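Local atomic coordinates of lantibiotic dehydratase (Microbispora corallina, PDB entry 5EHK), a protein that probably dehydrates serine and threonine residues of the precursor peptide of the lantibiotic NAI-107, using glutamyl-tRNA to activate their hydroxyl groups. Residues R139-G144 / D733-L738; I562-A567 / T627-V632; C621-P626 / P801-T806; A729-Q734 / T756-A761. One frame throughout, in Å; residues are numbered along the deposited sequence.

Contact 1: residues R139-G144 / D733-L738; sequences RPTPFG and DQRLLL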
loop_
_atom_site.group_PDB
_atom_site.type_symbol
_atom_site.label_atom_id
_atom_site.label_comp_id
_atom_site.label_asym_id
_atom_site.label_seq_id
_atom_site.Cartn_x
_atom_site.Cartn_y
_atom_site.Cartn_z
ATOM N N ARG A 139 13.938 -32.317 -22.905
ATOM C CA ARG A 139 13.008 -31.168 -22.797
ATOM C C ARG A 139 11.843 -31.132 -23.763
ATOM O O ARG A 139 12.008 -30.776 -24.932
ATOM C CB ARG A 139 13.725 -29.812 -22.903
ATOM C CG ARG A 139 12.769 -28.620 -22.776
ATOM C CD ARG A 139 12.910 -27.890 -21.486
ATOM N NE ARG A 139 13.543 -26.595 -21.694
ATOM C CZ ARG A 139 12.926 -25.427 -21.561
ATOM N NH1 ARG A 139 11.651 -25.377 -21.203
ATOM N NH2 ARG A 139 13.599 -24.306 -21.776
ATOM N N PRO A 140 10.639 -31.389 -23.241
ATOM C CA PRO A 140 9.440 -31.463 -24.084
ATOM C C PRO A 140 9.040 -30.137 -24.722
ATOM O O PRO A 140 8.297 -30.172 -25.702
ATOM C CB PRO A 140 8.351 -31.926 -23.111
ATOM C CG PRO A 140 8.855 -31.531 -21.756
ATOM C CD PRO A 140 10.352 -31.601 -21.815
ATOM N N THR A 141 9.552 -29.011 -24.233
ATOM C CA THR A 141 9.107 -27.710 -24.721
ATOM C C THR A 141 9.435 -27.552 -26.208
ATOM O O THR A 141 10.609 -27.627 -26.592
ATOM C CB THR A 141 9.756 -26.564 -23.918
ATOM O OG1 THR A 141 9.670 -26.843 -22.520
ATOM C CG2 THR A 141 9.078 -25.240 -24.223
ATOM N N PRO A 142 8.393 -27.415 -27.052
ATOM C CA PRO A 142 8.614 -27.378 -28.503
ATOM C C PRO A 142 9.496 -26.209 -28.861
ATOM O O PRO A 142 9.087 -25.060 -28.732
ATOM C CB PRO A 142 7.204 -27.212 -29.072
ATOM C CG PRO A 142 6.327 -27.847 -28.073
ATOM C CD PRO A 142 6.956 -27.496 -26.730
ATOM N N PHE A 143 10.723 -26.515 -29.253
ATOM C CA PHE A 143 11.689 -25.503 -29.634
ATOM C C PHE A 143 11.981 -25.627 -31.146
ATOM O O PHE A 143 11.062 -25.527 -31.957
ATOM C CB PHE A 143 12.949 -25.563 -28.754
ATOM C CG PHE A 143 13.846 -24.369 -28.909
ATOM C CD1 PHE A 143 13.369 -23.194 -29.508
ATOM C CD2 PHE A 143 15.164 -24.414 -28.499
ATOM C CE1 PHE A 143 14.185 -22.089 -29.682
ATOM C CE2 PHE A 143 15.996 -23.301 -28.665
ATOM C CZ PHE A 143 15.501 -22.143 -29.258
ATOM N N GLY A 144 13.234 -25.815 -31.539
ATOM C CA GLY A 144 13.547 -25.834 -32.960
ATOM C C GLY A 144 13.512 -27.242 -33.517
ATOM O O GLY A 144 12.452 -27.755 -33.873
ATOM N N ASP A 733 13.158 -19.672 -17.224
ATOM C CA ASP A 733 13.656 -19.967 -18.569
ATOM C C ASP A 733 14.048 -21.428 -18.861
ATOM O O ASP A 733 14.063 -21.831 -20.028
ATOM C CB ASP A 733 14.797 -19.011 -18.943
ATOM C CG ASP A 733 14.288 -17.672 -19.464
ATOM O OD1 ASP A 733 13.471 -17.677 -20.418
ATOM O OD2 ASP A 733 14.684 -16.621 -18.910
ATOM N N GLN A 734 14.361 -22.218 -17.825
ATOM C CA GLN A 734 14.809 -23.603 -18.055
ATOM C C GLN A 734 14.091 -24.672 -17.219
ATOM O O GLN A 734 13.824 -24.504 -16.028
ATOM C CB GLN A 734 16.325 -23.768 -17.902
ATOM C CG GLN A 734 16.833 -23.726 -16.477
ATOM C CD GLN A 734 16.923 -22.319 -15.931
ATOM O OE1 GLN A 734 16.547 -21.351 -16.600
ATOM N NE2 GLN A 734 17.453 -22.192 -14.714
ATOM N N ARG A 735 13.766 -25.762 -17.899
ATOM C CA ARG A 735 13.551 -27.041 -17.268
ATOM C C ARG A 735 14.851 -27.757 -17.598
ATOM O O ARG A 735 15.284 -27.757 -18.754
ATOM C CB ARG A 735 12.375 -27.746 -17.938
ATOM C CG ARG A 735 11.023 -27.093 -17.683
ATOM C CD ARG A 735 9.962 -27.697 -18.593
ATOM N NE ARG A 735 8.624 -27.164 -18.322
ATOM C CZ ARG A 735 8.177 -25.985 -18.757
ATOM N NH1 ARG A 735 8.956 -25.194 -19.486
ATOM N NH2 ARG A 735 6.948 -25.590 -18.460
ATOM N N LEU A 736 15.494 -28.351 -16.603
ATOM C CA LEU A 736 16.783 -28.989 -16.852
ATOM C C LEU A 736 16.937 -30.337 -16.140
ATOM O O LEU A 736 17.154 -30.395 -14.927
ATOM C CB LEU A 736 17.920 -28.036 -16.511
ATOM C CG LEU A 736 19.168 -28.184 -17.376
ATOM C CD1 LEU A 736 18.777 -28.284 -18.840
ATOM C CD2 LEU A 736 20.135 -27.017 -17.146
ATOM N N LEU A 737 16.797 -31.418 -16.913
ATOM C CA LEU A 737 16.919 -32.780 -16.398
ATOM C C LEU A 737 18.381 -33.085 -16.178
ATOM O O LEU A 737 19.152 -33.202 -17.132
ATOM C CB LEU A 737 16.368 -33.780 -17.420
ATOM C CG LEU A 737 15.641 -35.038 -16.932
ATOM C CD1 LEU A 737 16.119 -35.444 -15.554
ATOM C CD2 LEU A 737 14.145 -34.821 -16.925
ATOM N N LEU A 738 18.761 -33.237 -14.918
ATOM C CA LEU A 738 20.166 -33.457 -14.595
ATOM C C LEU A 738 20.332 -34.756 -13.826
ATOM O O LEU A 738 19.570 -35.047 -12.902
ATOM C CB LEU A 738 20.762 -32.300 -13.778
ATOM C CG LEU A 738 20.798 -30.874 -14.334
ATOM C CD1 LEU A 738 21.293 -29.946 -13.243
ATOM C CD2 LEU A 738 21.645 -30.757 -15.603
#
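Arg139 comes directly after helix 119-138 and carries most of this contact. Its CG stands anti to the backbone N (chi1 -179°), and bends at chi2 and chi3 swing the chain across the Arg735 side chain at about a right angle. Arg139 CD rests 3.6 Å from Arg735 CB, and beyond it one face of the guanidinium lies over the backbone, with Arg735 N above the centre of the plane. Arg139 NH2 comes 3.1 Å from Asp733 O. Arg139 NH1 lies in the plane of the Arg735 guanidinium, at its edge and 3.2 Å from Arg735 NH1; both atoms are donors, so two like charges sit side by side, with planes 25° apart. After Pro140, Thr141 turns its CB toward the strand. Thr141 OG1 takes a weak, bent hydrogen bond from Arg139 NH1 (2.8 Å, 117°) and lies 3.5 Å from Arg735 NH1. The Arg735 guanidinium also gives NH2 to Pro526 O, and a weak, long ion pair to Glu785 may temper the charge repulsion. This surface packing joins the loop between helix 119-138 and strand 147-155 to strand 735-739, where Leu736 and Leu737 pack on the helix.

Contact 2: residues I562-A567 / T627-V632; sequences IQDAVA and TGREVV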
loop_
_atom_site.group_PDB
_atom_site.type_symbol
_atom_site.label_atom_id
_atom_site.label_comp_id
_atom_site.label_asym_id
_atom_site.label_seq_id
_atom_site.Cartn_x
_atom_site.Cartn_y
_atom_site.Cartn_z
ATOM N N ILE A 562 -21.907 -15.287 -20.540
ATOM C CA ILE A 562 -22.928 -14.247 -20.608
ATOM C C ILE A 562 -23.953 -14.631 -21.657
ATOM O O ILE A 562 -23.587 -14.977 -22.783
ATOM C CB ILE A 562 -22.332 -12.887 -21.001
ATOM C CG1 ILE A 562 -21.133 -12.515 -20.097
ATOM C CG2 ILE A 562 -23.422 -11.827 -21.033
ATOM C CD1 ILE A 562 -21.394 -12.620 -18.642
ATOM N N GLN A 563 -25.233 -14.580 -21.300
ATOM C CA GLN A 563 -26.303 -14.964 -22.225
ATOM C C GLN A 563 -26.325 -14.061 -23.424
ATOM O O GLN A 563 -26.206 -12.845 -23.296
ATOM C CB GLN A 563 -27.660 -14.931 -21.532
ATOM C CG GLN A 563 -27.774 -16.037 -20.525
ATOM C CD GLN A 563 -28.708 -15.721 -19.386
ATOM O OE1 GLN A 563 -29.628 -14.905 -19.516
ATOM N NE2 GLN A 563 -28.463 -16.358 -18.244
ATOM N N ASP A 564 -26.452 -14.692 -24.584
ATOM C CA ASP A 564 -26.621 -14.002 -25.851
ATOM C C ASP A 564 -25.363 -13.293 -26.341
ATOM O O ASP A 564 -25.384 -12.549 -27.326
ATOM C CB ASP A 564 -27.776 -13.029 -25.773
ATOM C CG ASP A 564 -28.331 -12.718 -27.122
ATOM O OD1 ASP A 564 -28.271 -13.620 -28.011
ATOM O OD2 ASP A 564 -28.821 -11.580 -27.275
ATOM N N ALA A 565 -24.255 -13.564 -25.672
ATOM C CA ALA A 565 -23.016 -12.918 -26.004
ATOM C C ALA A 565 -22.529 -13.317 -27.393
ATOM O O ALA A 565 -22.740 -14.435 -27.847
ATOM C CB ALA A 565 -21.986 -13.270 -24.964
ATOM N N VAL A 566 -21.861 -12.382 -28.051
ATOM C CA VAL A 566 -21.152 -12.652 -29.279
ATOM C C VAL A 566 -19.751 -13.080 -28.917
ATOM O O VAL A 566 -19.094 -12.392 -28.158
ATOM C CB VAL A 566 -21.000 -11.379 -30.101
ATOM C CG1 VAL A 566 -20.204 -11.667 -31.363
ATOM C CG2 VAL A 566 -22.371 -10.772 -30.415
ATOM N N ALA A 567 -19.273 -14.187 -29.477
ATOM C CA ALA A 567 -17.914 -14.634 -29.225
ATOM C C ALA A 567 -16.999 -13.978 -30.233
ATOM O O ALA A 567 -17.395 -13.743 -31.363
ATOM C CB ALA A 567 -17.827 -16.149 -29.352
ATOM N N THR A 627 -25.536 -2.990 -31.246
ATOM C CA THR A 627 -26.579 -4.011 -31.108
ATOM C C THR A 627 -27.042 -4.304 -29.686
ATOM O O THR A 627 -28.061 -4.949 -29.489
ATOM C CB THR A 627 -26.169 -5.326 -31.775
ATOM O OG1 THR A 627 -25.016 -5.858 -31.114
ATOM C CG2 THR A 627 -25.840 -5.101 -33.256
ATOM N N GLY A 628 -26.313 -3.830 -28.690
ATOM C CA GLY A 628 -26.684 -4.111 -27.317
ATOM C C GLY A 628 -26.518 -5.569 -26.908
ATOM O O GLY A 628 -27.347 -6.140 -26.191
ATOM N N ARG A 629 -25.441 -6.181 -27.377
ATOM C CA ARG A 629 -25.070 -7.508 -26.945
ATOM C C ARG A 629 -23.657 -7.496 -26.337
ATOM O O ARG A 629 -22.817 -6.674 -26.691
ATOM C CB ARG A 629 -25.142 -8.464 -28.126
ATOM C CG ARG A 629 -26.494 -8.470 -28.837
ATOM C CD ARG A 629 -26.486 -9.396 -30.063
ATOM N NE ARG A 629 -26.105 -10.773 -29.762
ATOM C CZ ARG A 629 -25.706 -11.658 -30.679
ATOM N NH1 ARG A 629 -25.618 -11.308 -31.951
ATOM N NH2 ARG A 629 -25.365 -12.891 -30.324
ATOM N N GLU A 630 -23.396 -8.360 -25.374
ATOM C CA GLU A 630 -22.045 -8.445 -24.860
ATOM C C GLU A 630 -21.126 -9.143 -25.856
ATOM O O GLU A 630 -21.558 -9.806 -26.786
ATOM C CB GLU A 630 -22.014 -9.109 -23.487
ATOM C CG GLU A 630 -22.678 -8.229 -22.425
ATOM C CD GLU A 630 -22.136 -8.444 -21.023
ATOM O OE1 GLU A 630 -20.973 -8.895 -20.888
ATOM O OE2 GLU A 630 -22.877 -8.158 -20.050
ATOM N N VAL A 631 -19.836 -8.947 -25.675
ATOM C CA VAL A 631 -18.867 -9.607 -26.500
ATOM C C VAL A 631 -17.987 -10.295 -25.504
ATOM O O VAL A 631 -17.698 -9.739 -24.451
ATOM C CB VAL A 631 -18.079 -8.616 -27.364
ATOM C CG1 VAL A 631 -16.894 -9.309 -28.059
ATOM C CG2 VAL A 631 -19.014 -7.959 -28.377
ATOM N N VAL A 632 -17.650 -11.543 -25.785
ATOM C CA VAL A 632 -16.716 -12.275 -24.964
ATOM C C VAL A 632 -15.501 -12.631 -25.799
ATOM O O VAL A 632 -15.458 -13.665 -26.472
ATOM C CB VAL A 632 -17.364 -13.505 -24.365
ATOM C CG1 VAL A 632 -16.345 -14.301 -23.547
ATOM C CG2 VAL A 632 -18.569 -13.077 -23.535
HETATM O O HOH W 1 -25.589 -10.093 -24.629
#
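Arg629 and Val566 meet at about a right angle: Val566 CG2, anti to its own carbonyl carbon, sits over the centre of one face of the guanidinium, 3.5 Å from Arg629 CZ. The edge of the same group faces Asp564. A bend at chi3 (56°) brings two nitrogens side-on to one oxygen: Arg629 NE approaches Asp564 O nearly along the C=O axis at 3.1 Å, while Arg629 NH2 comes from above the carbonyl plane at 3.0 Å. Both bonds lie in the guanidinium plane, so they fix its rotation under the valine. The Asp564 carboxylate, turned 25° from that plane, adds a long salt bridge, OD2 to NE. Asp564 belongs to the type II turn Ile562-Ala565, which leads into strand 566-572. That strand runs parallel to strand 629-634 in the seven-stranded mixed sheet, in the classic parallel ladder: Val566 N donates to Glu630 O (2.9 Å) and Val566 O accepts from Val632 N (2.9 Å). Val566 and Val631 share one face of the sheet; Ala567 and Val632 share the other. Ile562 crosses Glu630 almost perpendicularly, CG2 lying 3.6 Å from Glu630 CD, while the carboxylate OE2 is held by Arg619 and by the backbone N of His802. Ala565 CB packs on Val632 CG2 at 3.7 Å. Where the turn stands off the strand, a water bridges Gln563 O and Glu630 N.

Contact 3: residues C621-P626 / P801-T806; sequences CLVHLP and PHIRAT
Strand 620-624 presents alternate side chains, Cys621 and Val623, to the irregular segment 801-806, which runs past it with end-to-end directions 38° apart; Leu625, just beyond the strand, extends the same ridge. Val623 is the central bump. Its two methyls fork into the dip between Ile803 and Ala805: Val623 CG2 reaches Ile803 CD1 at 4.1 Å and Val623 CG1 reaches Ala805 CB at 4.1 Å. The small Ala805 in turn plugs the notch between Val623 and Leu625, its CB being 3.6 Å from Leu625 CD2, the tightest apolar touch of the contact. Leu625 gets there by its tip, since its CB does not head for the opposite segment. At the other end Cys621 SG, held between its backbone N and carbonyl carbon (chi1 48°), nestles against His802, 4.0 Å from ND1. The sulfur lies obliquely to the ring, 62° off the ring normal. Within segment 801-806, His802 CD2 lies over one face of the Arg804 guanidinium, offset toward its rim. Methyl packing and one loose sulfur-aromatic approach bind this loop to the sheet surface; its polar ties run within the loop and to neighbours such as Asp420, so shape complementarity rather than direct polar pairing sets the fit.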
loop_
_atom_site.group_PDB
_atom_site.type_symbol
_atom_site.label_atom_id
_atom_site.label_comp_id
_atom_site.label_asym_id
_atom_site.label_seq_id
_atom_site.Cartn_x
_atom_site.Cartn_y
_atom_site.Cartn_z
ATOM N N CYS A 621 -17.886 -5.159 -18.258
ATOM C CA CYS A 621 -18.281 -5.980 -19.418
ATOM C C CYS A 621 -18.231 -5.293 -20.755
ATOM O O CYS A 621 -18.599 -4.125 -20.882
ATOM C CB CYS A 621 -19.659 -6.574 -19.223
ATOM S SG CYS A 621 -20.781 -5.360 -18.694
ATOM N N LEU A 622 -17.769 -6.046 -21.745
ATOM C CA LEU A 622 -17.620 -5.564 -23.114
ATOM C C LEU A 622 -18.967 -5.577 -23.839
ATOM O O LEU A 622 -19.713 -6.543 -23.736
ATOM C CB LEU A 622 -16.655 -6.477 -23.848
ATOM C CG LEU A 622 -16.188 -5.964 -25.184
ATOM C CD1 LEU A 622 -15.510 -4.614 -24.974
ATOM C CD2 LEU A 622 -15.236 -6.982 -25.678
ATOM N N VAL A 623 -19.280 -4.501 -24.548
ATOM C CA VAL A 623 -20.578 -4.375 -25.202
ATOM C C VAL A 623 -20.395 -3.958 -26.639
ATOM O O VAL A 623 -19.649 -3.023 -26.910
ATOM C CB VAL A 623 -21.486 -3.354 -24.486
ATOM C CG1 VAL A 623 -22.766 -3.156 -25.240
ATOM C CG2 VAL A 623 -21.797 -3.842 -23.120
ATOM N N HIS A 624 -21.064 -4.643 -27.566
ATOM C CA HIS A 624 -21.079 -4.181 -28.951
ATOM C C HIS A 624 -22.166 -3.141 -29.016
ATOM O O HIS A 624 -23.362 -3.454 -28.954
ATOM C CB HIS A 624 -21.327 -5.310 -29.947
ATOM C CG HIS A 624 -21.361 -4.867 -31.379
ATOM N ND1 HIS A 624 -22.527 -4.813 -32.116
ATOM C CD2 HIS A 624 -20.371 -4.465 -32.213
ATOM C CE1 HIS A 624 -22.252 -4.392 -33.338
ATOM N NE2 HIS A 624 -20.951 -4.171 -33.425
ATOM N N LEU A 625 -21.723 -1.887 -29.081
ATOM C CA LEU A 625 -22.612 -0.730 -28.997
ATOM C C LEU A 625 -23.755 -0.712 -30.033
ATOM O O LEU A 625 -24.898 -0.473 -29.660
ATOM C CB LEU A 625 -21.804 0.580 -29.024
ATOM C CG LEU A 625 -20.969 0.791 -27.773
ATOM C CD1 LEU A 625 -20.010 1.956 -27.890
ATOM C CD2 LEU A 625 -21.906 0.959 -26.599
ATOM N N PRO A 626 -23.466 -1.003 -31.317
ATOM C CA PRO A 626 -24.588 -0.950 -32.258
ATOM C C PRO A 626 -25.764 -1.866 -31.932
ATOM O O PRO A 626 -26.880 -1.509 -32.309
ATOM C CB PRO A 626 -23.946 -1.378 -33.582
ATOM C CG PRO A 626 -22.525 -0.891 -33.456
ATOM C CD PRO A 626 -22.176 -1.157 -32.019
ATOM N N PRO A 801 -27.062 -10.765 -19.758
ATOM C CA PRO A 801 -26.244 -9.623 -20.179
ATOM C C PRO A 801 -26.553 -8.423 -19.348
ATOM O O PRO A 801 -27.570 -8.352 -18.670
ATOM C CB PRO A 801 -26.710 -9.350 -21.615
ATOM C CG PRO A 801 -28.045 -9.940 -21.703
ATOM C CD PRO A 801 -28.002 -11.176 -20.808
ATOM N N HIS A 802 -25.650 -7.465 -19.400
ATOM C CA HIS A 802 -25.876 -6.199 -18.751
ATOM C C HIS A 802 -25.815 -5.209 -19.843
ATOM O O HIS A 802 -24.731 -4.739 -20.179
ATOM C CB HIS A 802 -24.752 -5.871 -17.779
ATOM C CG HIS A 802 -24.838 -4.483 -17.230
ATOM N ND1 HIS A 802 -24.127 -3.430 -17.764
ATOM C CD2 HIS A 802 -25.576 -3.968 -16.217
ATOM C CE1 HIS A 802 -24.405 -2.328 -17.090
ATOM N NE2 HIS A 802 -25.277 -2.628 -16.144
ATOM N N ILE A 803 -26.959 -4.921 -20.439
ATOM C CA ILE A 803 -26.957 -3.978 -21.543
ATOM C C ILE A 803 -27.732 -2.709 -21.208
ATOM O O ILE A 803 -28.956 -2.720 -21.056
ATOM C CB ILE A 803 -27.526 -4.599 -22.828
ATOM C CG1 ILE A 803 -26.864 -5.945 -23.102
ATOM C CG2 ILE A 803 -27.361 -3.633 -23.981
ATOM C CD1 ILE A 803 -25.398 -5.843 -23.270
ATOM N N ARG A 804 -27.001 -1.612 -21.101
ATOM C CA ARG A 804 -27.583 -0.305 -20.827
ATOM C C ARG A 804 -26.657 0.682 -21.500
ATOM O O ARG A 804 -26.497 1.807 -21.052
ATOM C CB ARG A 804 -27.670 -0.058 -19.315
ATOM C CG ARG A 804 -28.748 -0.913 -18.668
ATOM C CD ARG A 804 -28.487 -1.172 -17.222
ATOM N NE ARG A 804 -29.179 -2.385 -16.808
ATOM C CZ ARG A 804 -29.113 -2.876 -15.577
ATOM N NH1 ARG A 804 -28.392 -2.234 -14.656
ATOM N NH2 ARG A 804 -29.761 -3.998 -15.264
ATOM N N ALA A 805 -26.030 0.203 -22.572
ATOM C CA ALA A 805 -25.119 0.965 -23.400
ATOM C C ALA A 805 -25.562 2.441 -23.562
ATOM O O ALA A 805 -26.752 2.725 -23.728
ATOM C CB ALA A 805 -24.956 0.267 -24.749
ATOM N N THR A 806 -24.616 3.381 -23.471
ATOM C CA THR A 806 -24.964 4.804 -23.468
ATOM C C THR A 806 -23.948 5.692 -24.218
ATOM O O THR A 806 -23.091 5.217 -25.003
ATOM C CB THR A 806 -25.231 5.298 -22.000
ATOM O OG1 THR A 806 -25.934 4.273 -21.287
ATOM C CG2 THR A 806 -26.093 6.587 -21.923
#

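Contact 4: residues A729-Q734 / T756-A761; sequences AVSMDQ and TPELIA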
loop_
_atom_site.group_PDB
_atom_site.type_symbol
_atom_site.label_atom_id
_atom_site.label_comp_id
_atom_site.label_asym_id
_atom_site.label_seq_id
_atom_site.Cartn_x
_atom_site.Cartn_y
_atom_site.Cartn_z
ATOM N N ALA A 729 16.039 -29.234 -12.791
ATOM C CA ALA A 729 16.462 -27.892 -12.381
ATOM C C ALA A 729 15.567 -26.860 -13.058
ATOM O O ALA A 729 15.603 -26.707 -14.282
ATOM C CB ALA A 729 17.927 -27.649 -12.720
ATOM N N VAL A 730 14.736 -26.194 -12.262
ATOM C CA VAL A 730 13.697 -25.311 -12.789
ATOM C C VAL A 730 13.919 -23.824 -12.509
ATOM O O VAL A 730 14.144 -23.417 -11.370
ATOM C CB VAL A 730 12.293 -25.698 -12.232
ATOM C CG1 VAL A 730 11.210 -24.787 -12.812
ATOM C CG2 VAL A 730 11.970 -27.155 -12.542
ATOM N N SER A 731 13.841 -23.015 -13.558
ATOM C CA SER A 731 13.650 -21.579 -13.398
ATOM C C SER A 731 12.533 -21.105 -14.328
ATOM O O SER A 731 11.725 -21.905 -14.795
ATOM C CB SER A 731 14.928 -20.812 -13.680
ATOM O OG SER A 731 14.743 -19.942 -14.779
ATOM N N MET A 732 12.481 -19.806 -14.599
ATOM C CA MET A 732 11.486 -19.291 -15.525
ATOM C C MET A 732 11.864 -19.734 -16.928
ATOM O O MET A 732 11.010 -20.135 -17.717
ATOM C CB MET A 732 11.412 -17.771 -15.452
ATOM C CG MET A 732 10.414 -17.140 -16.424
ATOM S SD MET A 732 10.470 -15.331 -16.425
ATOM C CE MET A 732 12.151 -15.055 -17.001
ATOM N N ASP A 733 13.158 -19.672 -17.224
ATOM C CA ASP A 733 13.656 -19.967 -18.569
ATOM C C ASP A 733 14.048 -21.428 -18.861
ATOM O O ASP A 733 14.063 -21.831 -20.028
ATOM C CB ASP A 733 14.797 -19.011 -18.943
ATOM C CG ASP A 733 14.288 -17.672 -19.464
ATOM O OD1 ASP A 733 13.471 -17.677 -20.418
ATOM O OD2 ASP A 733 14.684 -16.621 -18.910
ATOM N N GLN A 734 14.361 -22.218 -17.825
ATOM C CA GLN A 734 14.809 -23.603 -18.055
ATOM C C GLN A 734 14.091 -24.672 -17.219
ATOM O O GLN A 734 13.824 -24.504 -16.028
ATOM C CB GLN A 734 16.325 -23.768 -17.902
ATOM C CG GLN A 734 16.833 -23.726 -16.477
ATOM C CD GLN A 734 16.923 -22.319 -15.931
ATOM O OE1 GLN A 734 16.547 -21.351 -16.600
ATOM N NE2 GLN A 734 17.453 -22.192 -14.714
ATOM N N THR A 756 21.758 -18.529 -12.549
ATOM C CA THR A 756 20.362 -18.327 -12.160
ATOM C C THR A 756 20.142 -18.667 -10.687
ATOM O O THR A 756 19.721 -19.778 -10.369
ATOM C CB THR A 756 19.419 -19.225 -12.997
ATOM O OG1 THR A 756 19.911 -19.332 -14.338
ATOM C CG2 THR A 756 18.010 -18.662 -13.021
ATOM N N PRO A 757 20.388 -17.693 -9.791
ATOM C CA PRO A 757 20.406 -17.804 -8.321
ATOM C C PRO A 757 19.135 -18.338 -7.657
ATOM O O PRO A 757 19.231 -18.957 -6.600
ATOM C CB PRO A 757 20.618 -16.356 -7.866
ATOM C CG PRO A 757 20.151 -15.534 -9.002
ATOM C CD PRO A 757 20.545 -16.298 -10.225
ATOM N N GLU A 758 17.969 -18.098 -8.235
ATOM C CA GLU A 758 16.737 -18.550 -7.597
ATOM C C GLU A 758 16.304 -19.937 -8.105
ATOM O O GLU A 758 15.145 -20.324 -7.972
ATOM C CB GLU A 758 15.624 -17.509 -7.780
ATOM C CG GLU A 758 15.040 -17.439 -9.195
ATOM C CD GLU A 758 16.048 -16.994 -10.247
ATOM O OE1 GLU A 758 17.167 -16.557 -9.880
ATOM O OE2 GLU A 758 15.721 -17.096 -11.451
ATOM N N LEU A 759 17.256 -20.692 -8.647
ATOM C CA LEU A 759 16.993 -22.012 -9.228
ATOM C C LEU A 759 16.507 -22.994 -8.171
ATOM O O LEU A 759 16.857 -22.888 -6.995
ATOM C CB LEU A 759 18.260 -22.548 -9.905
ATOM C CG LEU A 759 18.335 -23.852 -10.714
ATOM C CD1 LEU A 759 17.367 -23.879 -11.864
ATOM C CD2 LEU A 759 19.765 -24.041 -11.227
ATOM N N ILE A 760 15.670 -23.936 -8.586
ATOM C CA ILE A 760 15.207 -24.970 -7.677
ATOM C C ILE A 760 15.415 -26.362 -8.270
ATOM O O ILE A 760 15.871 -26.507 -9.407
ATOM C CB ILE A 760 13.729 -24.799 -7.340
ATOM C CG1 ILE A 760 12.890 -24.912 -8.610
ATOM C CG2 ILE A 760 13.524 -23.498 -6.626
ATOM C CD1 ILE A 760 11.411 -25.012 -8.358
ATOM N N ALA A 761 15.115 -27.383 -7.474
ATOM C CA ALA A 761 15.225 -28.759 -7.931
ATOM C C ALA A 761 13.910 -29.487 -7.731
ATOM O O ALA A 761 13.388 -29.538 -6.613
ATOM C CB ALA A 761 16.329 -29.460 -7.199
#
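A beta hairpin, strands 726-730 and 735-739 joined by a tight turn, here takes strand 760-763 onto its first strand. Val730 and Ile760 form an antiparallel hydrogen-bonded pair: Val730 N donates to Ile760 O (3.1 Å) from above the carbonyl plane, and Ile760 N donates to Val730 O (3.2 Å) within it. Their side chains share a face, where Ile760 CG1 lies 3.8 Å from Val730 CB. Ala729 faces the other way, and Leu759 reaches in there by its tip; with CG anti to the backbone N (chi1 -175°), its CD1 sits 3.9 Å from Ala729 CB and 3.3 Å from Gln734 NE2. At the hairpin end Ser731 OG accepts from Asp733 N, an ST turn, and gives its own proton to Gln734 OE1. Gln734, kinked at chi1 (74°) and chi2 (-78°), is thereby folded back over the turn, its amide tip to tip with Thr756, whose OG1 bonds to Glu752. Thr756 CG2 covers Ser731 CB at 3.8 Å. Thr756 also leaves helix 743-755 and opens a type I turn to Leu759, so the layout is that of a hairpin, then a helix, then a third strand returning antiparallel beside the hairpin's first.

The four contacts form two well-separated clusters. Contacts 1 and 4 have centres 12 Å apart and share Asp733 and Gln734: both use the hairpin of strands 726-730 and 735-739, where Leu736 O meets Ala729 N. Contacts 2 and 3, 8 Å apart, sit on neighbouring strands 620-624 and 629-634 of the seven-stranded mixed sheet. The clusters lie about 40 to 45 Å apart, centre to centre. Along the chain contact 1 opens first and spans contact 2 entirely; contacts 2 and 3 alternate, and contact 4 falls between the segments of contact 3. Each cluster thus gathers its own strands and loops; none of the four contacts joins one cluster to the other.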